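Local structure of terminase large subunit (Thermus phage G20c, 5M1P) at residues Leu11-Leu16 with Leu135-Gln140; Asp30-His35 with Val54-Thr59; Gln127-Leu132 with Ile178-Ala183. The protein packages viral DNA into empty capsids as the ATP-driven motor of the terminase, and with the RuvC-like nuclease domain described here cuts the genome to start and end packaging. All blocks are in the same frame, centred on the assembly; numbering follows the deposited sequence.

Overall arrangement
Contact 3 is the core contact: two helices, 122-137 and 177-186, cross close to the metal site of the RNase H-like nuclease, and the packing is apolar apart from one water bridge. Contact 1 uses the C-terminal end of helix 122-137, where it meets the short 3-10 turn leading into strand 15-22; it is partly buried, with M136 and L14 buried, and an acidic pair sharing a water on the exposed side. Contact 2 lies at the surface, about 19 Å from each of the other two (centre to centre), and is largely polar, a histidine held among carboxylates where two neighbouring strands begin and end. Contacts 1 and 2 both reach the large mixed sheet.

Contact 1. Residues Leu11-Leu16 with Leu135-Gln140; sequences LDMLIL and LMEKGQ
A Schellman motif closes helix 122-137 here, and the 3-10 turn L11-M13, which leads into strand 15-22, packs against it. G139 N bonds back to M136 O (3.0 Å) and Q140 N to L135 O, with G139 at positive phi, a conformation most easily adopted without a CB. Glycine serves the packing as well: M13, bent at chi2 and chi3, curls its CE methyl over G139, reaching CA at 3.7 Å, where a CB would clash. The start of the same side chain is tight against the helix end, M13 CB lying 3.2 Å from M136 O. Inside, M136 has CG anti to its backbone N and lies alongside L11, pointing the same way; its long unbranched chain lets SD lie against L11 CD1 at 3.9 Å while CG meets L14 CD1. One water bridges M13 O and M136 O. I15 continues the join into the sheet, pairing by backbone bonds with V141 and V143. Outside, the like-charged D12 OD1 and E137 OE2 come within 4.5 Å, a repulsion probably eased by a second water, which donates to D12 OD2 at 2.7 Å and to E137 OE1 at 2.6 Å.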
loop_
_atom_site.group_PDB
_atom_site.type_symbol
_atom_site.label_atom_id
_atom_site.label_comp_id
_atom_site.label_asym_id
_atom_site.label_seq_id
_atom_site.Cartn_x
_atom_site.Cartn_y
_atom_site.Cartn_z
ATOM N N LEU A 11 4.363 15.874 -3.129
ATOM C CA LEU A 11 2.912 15.629 -3.260
ATOM C C LEU A 11 2.288 16.420 -4.414
ATOM O O LEU A 11 1.330 15.968 -5.043
ATOM C CB LEU A 11 2.194 15.951 -1.938
ATOM C CG LEU A 11 0.841 15.303 -1.640
ATOM C CD1 LEU A 11 0.974 13.793 -1.566
ATOM C CD2 LEU A 11 0.271 15.830 -0.334
ATOM N N ASP A 12 2.859 17.581 -4.715
ATOM C CA ASP A 12 2.419 18.386 -5.851
ATOM C C ASP A 12 2.560 17.688 -7.204
ATOM O O ASP A 12 1.894 18.072 -8.154
ATOM C CB ASP A 12 3.180 19.716 -5.891
ATOM C CG ASP A 12 4.688 19.526 -6.022
ATOM O OD1 ASP A 12 5.302 18.963 -5.080
ATOM O OD2 ASP A 12 5.257 19.927 -7.054
ATOM N N MET A 13 3.454 16.704 -7.293
ATOM C CA MET A 13 3.662 15.928 -8.517
ATOM C C MET A 13 2.879 14.622 -8.585
ATOM O O MET A 13 2.962 13.911 -9.591
ATOM C CB MET A 13 5.156 15.660 -8.715
ATOM C CG MET A 13 5.953 16.901 -9.090
ATOM S SD MET A 13 5.450 17.545 -10.702
ATOM C CE MET A 13 5.656 16.158 -11.814
ATOM N N LEU A 14 2.111 14.313 -7.545
ATOM C CA LEU A 14 1.268 13.118 -7.513
ATOM C C LEU A 14 0.174 13.267 -8.568
ATOM O O LEU A 14 -0.497 14.298 -8.615
ATOM C CB LEU A 14 0.656 12.981 -6.113
ATOM C CG LEU A 14 -0.213 11.778 -5.787
ATOM C CD1 LEU A 14 0.623 10.516 -5.811
ATOM C CD2 LEU A 14 -0.854 11.978 -4.426
ATOM N N ILE A 15 0.031 12.262 -9.431
ATOM C CA ILE A 15 -1.042 12.240 -10.419
ATOM C C ILE A 15 -2.295 11.698 -9.753
ATOM O O ILE A 15 -2.261 10.679 -9.051
ATOM C CB ILE A 15 -0.669 11.402 -11.646
ATOM C CG1 ILE A 15 0.486 12.091 -12.369
ATOM C CG2 ILE A 15 -1.865 11.223 -12.586
ATOM C CD1 ILE A 15 1.194 11.213 -13.364
ATOM N N LEU A 16 -3.397 12.396 -9.980
ATOM C CA LEU A 16 -4.662 12.112 -9.332
ATOM C C LEU A 16 -5.605 11.517 -10.354
ATOM O O LEU A 16 -5.806 12.088 -11.425
ATOM C CB LEU A 16 -5.224 13.395 -8.738
ATOM C CG LEU A 16 -4.266 14.174 -7.833
ATOM C CD1 LEU A 16 -4.969 15.407 -7.293
ATOM C CD2 LEU A 16 -3.756 13.304 -6.699
ATOM N N LEU A 135 9.941 8.509 -6.489
ATOM C CA LEU A 135 9.059 8.282 -7.635
ATOM C C LEU A 135 7.951 9.336 -7.703
ATOM O O LEU A 135 7.558 9.780 -8.783
ATOM C CB LEU A 135 8.427 6.893 -7.551
ATOM C CG LEU A 135 9.375 5.733 -7.836
ATOM C CD1 LEU A 135 8.728 4.420 -7.405
ATOM C CD2 LEU A 135 9.777 5.680 -9.304
ATOM N N MET A 136 7.460 9.752 -6.538
ATOM C CA MET A 136 6.404 10.754 -6.488
ATOM C C MET A 136 6.889 12.105 -7.005
ATOM O O MET A 136 6.231 12.724 -7.847
ATOM C CB MET A 136 5.867 10.918 -5.072
ATOM C CG MET A 136 4.574 11.711 -5.008
ATOM S SD MET A 136 3.995 12.017 -3.330
ATOM C CE MET A 136 3.683 10.343 -2.767
ATOM N N GLU A 137 8.049 12.549 -6.531
ATOM C CA GLU A 137 8.612 13.824 -6.996
ATOM C C GLU A 137 8.875 13.786 -8.492
ATOM O O GLU A 137 8.694 14.798 -9.168
ATOM C CB GLU A 137 9.891 14.177 -6.234
ATOM C CG GLU A 137 10.558 15.469 -6.687
ATOM C CD GLU A 137 9.682 16.688 -6.472
ATOM O OE1 GLU A 137 9.403 17.418 -7.450
ATOM O OE2 GLU A 137 9.273 16.924 -5.319
ATOM N N LYS A 138 9.240 12.613 -9.007
ATOM C CA LYS A 138 9.476 12.432 -10.441
ATOM C C LYS A 138 8.210 12.337 -11.298
ATOM O O LYS A 138 8.309 12.137 -12.508
ATOM C CB LYS A 138 10.328 11.186 -10.662
ATOM C CG LYS A 138 11.759 11.321 -10.164
ATOM C CD LYS A 138 12.577 10.100 -10.545
ATOM C CE LYS A 138 14.053 10.275 -10.237
ATOM N NZ LYS A 138 14.750 8.957 -10.192
ATOM N N GLY A 139 7.029 12.459 -10.691
ATOM C CA GLY A 139 5.772 12.436 -11.422
ATOM C C GLY A 139 5.373 11.052 -11.896
ATOM O O GLY A 139 4.642 10.928 -12.871
ATOM N N GLN A 140 5.849 10.015 -11.206
ATOM C CA GLN A 140 5.601 8.624 -11.612
ATOM C C GLN A 140 4.576 7.871 -10.750
ATOM O O GLN A 140 4.253 6.716 -11.029
ATOM C CB GLN A 140 6.935 7.878 -11.668
ATOM C CG GLN A 140 7.851 8.446 -12.746
ATOM C CD GLN A 140 9.152 7.695 -12.899
ATOM O OE1 GLN A 140 9.337 6.948 -13.859
ATOM N NE2 GLN A 140 10.061 7.886 -11.953
HETATM O O HOH W 1 7.904 19.519 -7.050
HETATM O O HOH W 2 4.118 11.360 -8.870
#

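Contact 2. Residues Asp30-His35 with Val54-Thr59; sequences DYRPDH and VLDLDT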
loop_
_atom_site.group_PDB
_atom_site.type_symbol
_atom_site.label_atom_id
_atom_site.label_comp_id
_atom_site.label_asym_id
_atom_site.label_seq_id
_atom_site.Cartn_x
_atom_site.Cartn_y
_atom_site.Cartn_z
ATOM N N ASP A 30 -10.094 -1.211 -14.976
ATOM C CA ASP A 30 -10.211 -2.656 -14.952
ATOM C C ASP A 30 -8.952 -3.263 -15.554
ATOM O O ASP A 30 -8.136 -2.574 -16.173
ATOM C CB ASP A 30 -11.492 -3.101 -15.664
ATOM C CG ASP A 30 -12.753 -2.812 -14.847
ATOM O OD1 ASP A 30 -12.729 -2.927 -13.602
ATOM O OD2 ASP A 30 -13.792 -2.507 -15.452
ATOM N N TYR A 31 -8.776 -4.556 -15.311
ATOM C CA TYR A 31 -7.625 -5.313 -15.773
ATOM C C TYR A 31 -7.376 -5.153 -17.284
ATOM O O TYR A 31 -8.294 -5.313 -18.093
ATOM C CB TYR A 31 -7.878 -6.783 -15.458
ATOM C CG TYR A 31 -6.828 -7.749 -15.954
ATOM C CD1 TYR A 31 -5.463 -7.534 -15.702
ATOM C CD2 TYR A 31 -7.195 -8.915 -16.627
ATOM C CE1 TYR A 31 -4.498 -8.428 -16.117
ATOM C CE2 TYR A 31 -6.240 -9.824 -17.044
ATOM C CZ TYR A 31 -4.892 -9.576 -16.809
ATOM O OH TYR A 31 -3.933 -10.475 -17.236
ATOM N N ARG A 32 -6.120 -4.870 -17.639
ATOM C CA ARG A 32 -5.619 -4.881 -19.021
ATOM C C ARG A 32 -4.669 -6.075 -19.137
ATOM O O ARG A 32 -3.621 -6.069 -18.508
ATOM C CB ARG A 32 -4.798 -3.618 -19.293
ATOM C CG ARG A 32 -5.515 -2.284 -19.251
ATOM C CD ARG A 32 -4.497 -1.188 -19.544
ATOM N NE ARG A 32 -3.765 -1.408 -20.802
ATOM C CZ ARG A 32 -3.996 -0.792 -21.966
ATOM N NH1 ARG A 32 -4.956 0.122 -22.096
ATOM N NH2 ARG A 32 -3.245 -1.094 -23.022
ATOM N N PRO A 33 -4.996 -7.093 -19.956
ATOM C CA PRO A 33 -4.145 -8.303 -19.963
ATOM C C PRO A 33 -2.761 -8.191 -20.606
ATOM O O PRO A 33 -1.935 -9.092 -20.435
ATOM C CB PRO A 33 -4.994 -9.323 -20.727
ATOM C CG PRO A 33 -5.811 -8.482 -21.636
ATOM C CD PRO A 33 -6.132 -7.220 -20.882
ATOM N N ASP A 34 -2.517 -7.111 -21.340
ATOM C CA ASP A 34 -1.181 -6.802 -21.849
ATOM C C ASP A 34 -0.215 -6.226 -20.791
ATOM O O ASP A 34 0.977 -6.069 -21.072
ATOM C CB ASP A 34 -1.265 -5.855 -23.058
ATOM C CG ASP A 34 -2.001 -4.549 -22.756
ATOM O OD1 ASP A 34 -2.752 -4.465 -21.753
ATOM O OD2 ASP A 34 -1.851 -3.604 -23.550
ATOM N N HIS A 35 -0.720 -5.892 -19.600
ATOM C CA HIS A 35 0.096 -5.349 -18.526
ATOM C C HIS A 35 0.258 -6.333 -17.379
ATOM O O HIS A 35 -0.542 -7.258 -17.209
ATOM C CB HIS A 35 -0.510 -4.048 -18.020
ATOM C CG HIS A 35 -0.439 -2.928 -19.013
ATOM N ND1 HIS A 35 -0.936 -1.675 -18.750
ATOM C CD2 HIS A 35 0.089 -2.870 -20.262
ATOM C CE1 HIS A 35 -0.725 -0.889 -19.791
ATOM N NE2 HIS A 35 -0.113 -1.594 -20.725
ATOM N N VAL A 54 -3.392 -2.185 -5.981
ATOM C CA VAL A 54 -3.075 -2.835 -7.242
ATOM C C VAL A 54 -2.370 -1.835 -8.153
ATOM O O VAL A 54 -2.972 -0.832 -8.557
ATOM C CB VAL A 54 -4.348 -3.361 -7.935
ATOM C CG1 VAL A 54 -3.971 -4.138 -9.184
ATOM C CG2 VAL A 54 -5.173 -4.249 -7.011
ATOM N N LEU A 55 -1.107 -2.123 -8.473
ATOM C CA LEU A 55 -0.249 -1.281 -9.302
ATOM C C LEU A 55 -0.006 -1.914 -10.656
ATOM O O LEU A 55 0.425 -3.050 -10.751
ATOM C CB LEU A 55 1.085 -1.066 -8.600
ATOM C CG LEU A 55 2.147 -0.261 -9.341
ATOM C CD1 LEU A 55 1.635 1.123 -9.711
ATOM C CD2 LEU A 55 3.384 -0.152 -8.477
ATOM N N ASP A 56 -0.315 -1.166 -11.700
ATOM C CA ASP A 56 0.032 -1.548 -13.062
ATOM C C ASP A 56 1.522 -1.229 -13.247
ATOM O O ASP A 56 1.923 -0.050 -13.268
ATOM C CB ASP A 56 -0.837 -0.745 -14.030
ATOM C CG ASP A 56 -0.589 -1.074 -15.487
ATOM O OD1 ASP A 56 0.556 -1.408 -15.868
ATOM O OD2 ASP A 56 -1.545 -0.926 -16.275
ATOM N N LEU A 57 2.345 -2.270 -13.341
ATOM C CA LEU A 57 3.793 -2.090 -13.422
ATOM C C LEU A 57 4.270 -1.607 -14.796
ATOM O O LEU A 57 5.422 -1.192 -14.931
ATOM C CB LEU A 57 4.511 -3.379 -13.022
ATOM C CG LEU A 57 4.395 -3.775 -11.550
ATOM C CD1 LEU A 57 4.888 -5.195 -11.333
ATOM C CD2 LEU A 57 5.147 -2.819 -10.653
ATOM N N ASP A 58 3.398 -1.661 -15.801
ATOM C CA ASP A 58 3.703 -1.102 -17.111
ATOM C C ASP A 58 3.487 0.415 -17.160
ATOM O O ASP A 58 4.176 1.098 -17.903
ATOM C CB ASP A 58 2.865 -1.790 -18.199
ATOM C CG ASP A 58 3.156 -3.286 -18.321
ATOM O OD1 ASP A 58 3.388 -3.748 -19.456
ATOM O OD2 ASP A 58 3.153 -4.010 -17.298
ATOM N N THR A 59 2.532 0.940 -16.398
ATOM C CA THR A 59 2.220 2.381 -16.429
ATOM C C THR A 59 2.600 3.142 -15.159
ATOM O O THR A 59 2.668 4.371 -15.183
ATOM C CB THR A 59 0.726 2.613 -16.661
ATOM O OG1 THR A 59 -0.006 2.173 -15.510
ATOM C CG2 THR A 59 0.247 1.897 -17.926
#
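Between strands 25-27 and 37-42 the chain makes a type I beta turn from R32 to H35, closed by H35 N to R32 O (3.1 Å), and this brings H35 beside the end of strand 49-56, where D56 starts an Asx turn. Strands 37-42 and 49-56 are antiparallel neighbours in the RNase H-like sheet, so the contact ties the entry of one to the exit of the other; backbone bonding between L57 and I36 continues that pairing. H35 is the central side chain. Its ND1 donates to D56 OD2 at 2.7 Å and 158°; OD2 accepts through its syn lone pair and lies close to the ring plane, although ring and carboxylate planes are 65° apart. Aspartate suits position 56 because its short side chain serves two tasks: while OD2 holds the ring, OD1 accepts D58 N at 2.9 Å, nearly along its C-O axis, and T59 N at 3.1 Å from above the carboxylate plane. D58 then lies over one face of the imidazole, its CB 3.6 Å from the ring centroid in a CH-pi contact and its carboxylate stacked only 16° from parallel with the ring; D58 OD2 is itself held by I36 N. The carboxylates of D56 and D58 would tend to stabilise a protonated imidazole, and the guanidinium of R32 would work against it. R32 crosses the opposite face, its NE offset toward the rim, while its NH2 forms a salt bridge with D34 OD2 at 2.9 Å. This bridge, within the turn, helps to hold the guanidinium over the ring. Approaching the ring obliquely, the methyl of T59 adds an apolar touch, CG2 to H35 CE1 at 3.5 Å.

Contact 3. Residues Gln127-Leu132 with Ile178-Ala183; sequences QLISNL and IVMSLA
I129 holds CG1 anti to its carbonyl carbon, and a bent chi2 (-66°) swings CD1 out toward the other helix, while L132, its CG anti to the backbone N (chi1 177°), directs CD2 against the backbone there. From the other helix M180 approaches I129 and L128, with a chain bent at chi2 and chi3, so that its sulfur and methyl lie across their tips. The closest touch is I129 CD1 on V179 CG1 at 3.6 Å, the two side chains crossing at about a right angle. The same methyl reaches M180 SD at 3.9 Å, and M180 CE in turn lies 4.2 Å from L128 CD1. A183 faces the other helix directly; with only a CB to place, it lets the backbones come close, its CB 4.1 Å from L128 CB and its N 3.9 Å from L132 CD2. In this RNase H-like nuclease the segments belong to helices 122-137 and 177-186, which cross at 78° with their axes 9.4 Å apart at closest approach. The second of these helices starts at D177, a ligand of the bound calcium, and the side chain of M180 comes to about 4 Å (nearest atoms) from that of D42, another metal ligand. S181 OG bonds to G40 O and S53 OG, tying the helix to strands 37-42 and 49-56. On the flank of the crossing one water joins both backbones: it donates to L128 O and A183 O and accepts from N131 ND2, each at 2.8 Å. N131 can reach it because its CG stands anti to the backbone N, and ND2 makes a further, weak bond to Y186 O.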
loop_
_atom_site.group_PDB
_atom_site.type_symbol
_atom_site.label_atom_id
_atom_site.label_comp_id
_atom_site.label_asym_id
_atom_site.label_seq_id
_atom_site.Cartn_x
_atom_site.Cartn_y
_atom_site.Cartn_z
ATOM N N GLN A 127 13.597 2.717 3.451
ATOM C CA GLN A 127 13.920 2.353 2.078
ATOM C C GLN A 127 12.671 2.337 1.183
ATOM O O GLN A 127 12.670 2.874 0.075
ATOM C CB GLN A 127 14.595 0.986 2.067
ATOM C CG GLN A 127 15.282 0.646 0.760
ATOM C CD GLN A 127 16.323 -0.438 0.926
ATOM O OE1 GLN A 127 17.412 -0.356 0.356
ATOM N NE2 GLN A 127 16.005 -1.452 1.724
ATOM N N LEU A 128 11.603 1.727 1.695
ATOM C CA LEU A 128 10.294 1.712 1.023
ATOM C C LEU A 128 9.733 3.111 0.808
ATOM O O LEU A 128 9.309 3.474 -0.300
ATOM C CB LEU A 128 9.291 0.890 1.841
ATOM C CG LEU A 128 9.486 -0.621 1.815
ATOM C CD1 LEU A 128 8.626 -1.290 2.871
ATOM C CD2 LEU A 128 9.165 -1.172 0.430
ATOM N N ILE A 129 9.729 3.902 1.866
ATOM C CA ILE A 129 9.163 5.249 1.799
ATOM C C ILE A 129 9.990 6.192 0.921
ATOM O O ILE A 129 9.425 6.947 0.128
ATOM C CB ILE A 129 8.979 5.838 3.209
ATOM C CG1 ILE A 129 7.914 5.046 3.991
ATOM C CG2 ILE A 129 8.641 7.325 3.139
ATOM C CD1 ILE A 129 6.493 5.123 3.460
ATOM N N SER A 130 11.311 6.154 1.060
ATOM C CA SER A 130 12.174 6.991 0.229
ATOM C C SER A 130 11.993 6.659 -1.256
ATOM O O SER A 130 11.954 7.564 -2.081
ATOM C CB SER A 130 13.642 6.884 0.642
ATOM O OG SER A 130 14.146 5.583 0.466
ATOM N N ASN A 131 11.838 5.382 -1.592
ATOM C CA ASN A 131 11.556 5.000 -2.953
ATOM C C ASN A 131 10.238 5.612 -3.434
ATOM O O ASN A 131 10.184 6.185 -4.525
ATOM C CB ASN A 131 11.519 3.479 -3.077
ATOM C CG ASN A 131 11.253 3.031 -4.493
ATOM O OD1 ASN A 131 12.064 3.272 -5.382
ATOM N ND2 ASN A 131 10.104 2.403 -4.716
ATOM N N LEU A 132 9.180 5.484 -2.641
ATOM C CA LEU A 132 7.890 6.056 -3.005
ATOM C C LEU A 132 7.986 7.572 -3.173
ATOM O O LEU A 132 7.461 8.139 -4.136
ATOM C CB LEU A 132 6.819 5.684 -1.976
ATOM C CG LEU A 132 5.415 6.258 -2.182
ATOM C CD1 LEU A 132 4.815 5.767 -3.482
ATOM C CD2 LEU A 132 4.495 5.885 -1.032
ATOM N N ILE A 178 -2.487 3.092 4.294
ATOM C CA ILE A 178 -2.523 3.431 2.865
ATOM C C ILE A 178 -1.110 3.760 2.378
ATOM O O ILE A 178 -0.658 3.280 1.336
ATOM C CB ILE A 178 -3.451 4.621 2.561
ATOM C CG1 ILE A 178 -4.898 4.311 2.970
ATOM C CG2 ILE A 178 -3.367 5.012 1.079
ATOM C CD1 ILE A 178 -5.801 5.521 2.977
ATOM N N VAL A 179 -0.397 4.560 3.160
ATOM C CA VAL A 179 0.979 4.940 2.824
ATOM C C VAL A 179 1.839 3.699 2.616
ATOM O O VAL A 179 2.549 3.574 1.618
ATOM C CB VAL A 179 1.600 5.846 3.919
ATOM C CG1 VAL A 179 3.048 6.176 3.585
ATOM C CG2 VAL A 179 0.788 7.135 4.070
ATOM N N MET A 180 1.755 2.779 3.568
ATOM C CA MET A 180 2.566 1.583 3.522
ATOM C C MET A 180 2.173 0.650 2.379
ATOM O O MET A 180 3.050 0.110 1.713
ATOM C CB MET A 180 2.541 0.859 4.874
ATOM C CG MET A 180 3.246 1.624 5.995
ATOM S SD MET A 180 4.870 2.283 5.578
ATOM C CE MET A 180 5.741 0.830 5.007
ATOM N N SER A 181 0.875 0.481 2.143
ATOM C CA SER A 181 0.406 -0.326 1.016
ATOM C C SER A 181 0.922 0.226 -0.314
ATOM O O SER A 181 1.415 -0.523 -1.152
ATOM C CB SER A 181 -1.117 -0.397 1.034
ATOM O OG SER A 181 -1.607 -1.071 -0.112
ATOM N N LEU A 182 0.825 1.534 -0.483
ATOM C CA LEU A 182 1.361 2.176 -1.686
ATOM C C LEU A 182 2.871 1.985 -1.815
ATOM O O LEU A 182 3.369 1.701 -2.895
ATOM C CB LEU A 182 1.018 3.668 -1.716
ATOM C CG LEU A 182 -0.453 4.016 -1.902
ATOM C CD1 LEU A 182 -0.633 5.500 -1.643
ATOM C CD2 LEU A 182 -0.987 3.632 -3.276
ATOM N N ALA A 183 3.593 2.121 -0.707
ATOM C CA ALA A 183 5.042 1.946 -0.730
ATOM C C ALA A 183 5.431 0.501 -1.080
ATOM O O ALA A 183 6.372 0.272 -1.839
ATOM C CB ALA A 183 5.644 2.348 0.606
HETATM O O HOH W 3 8.387 2.065 -2.519
#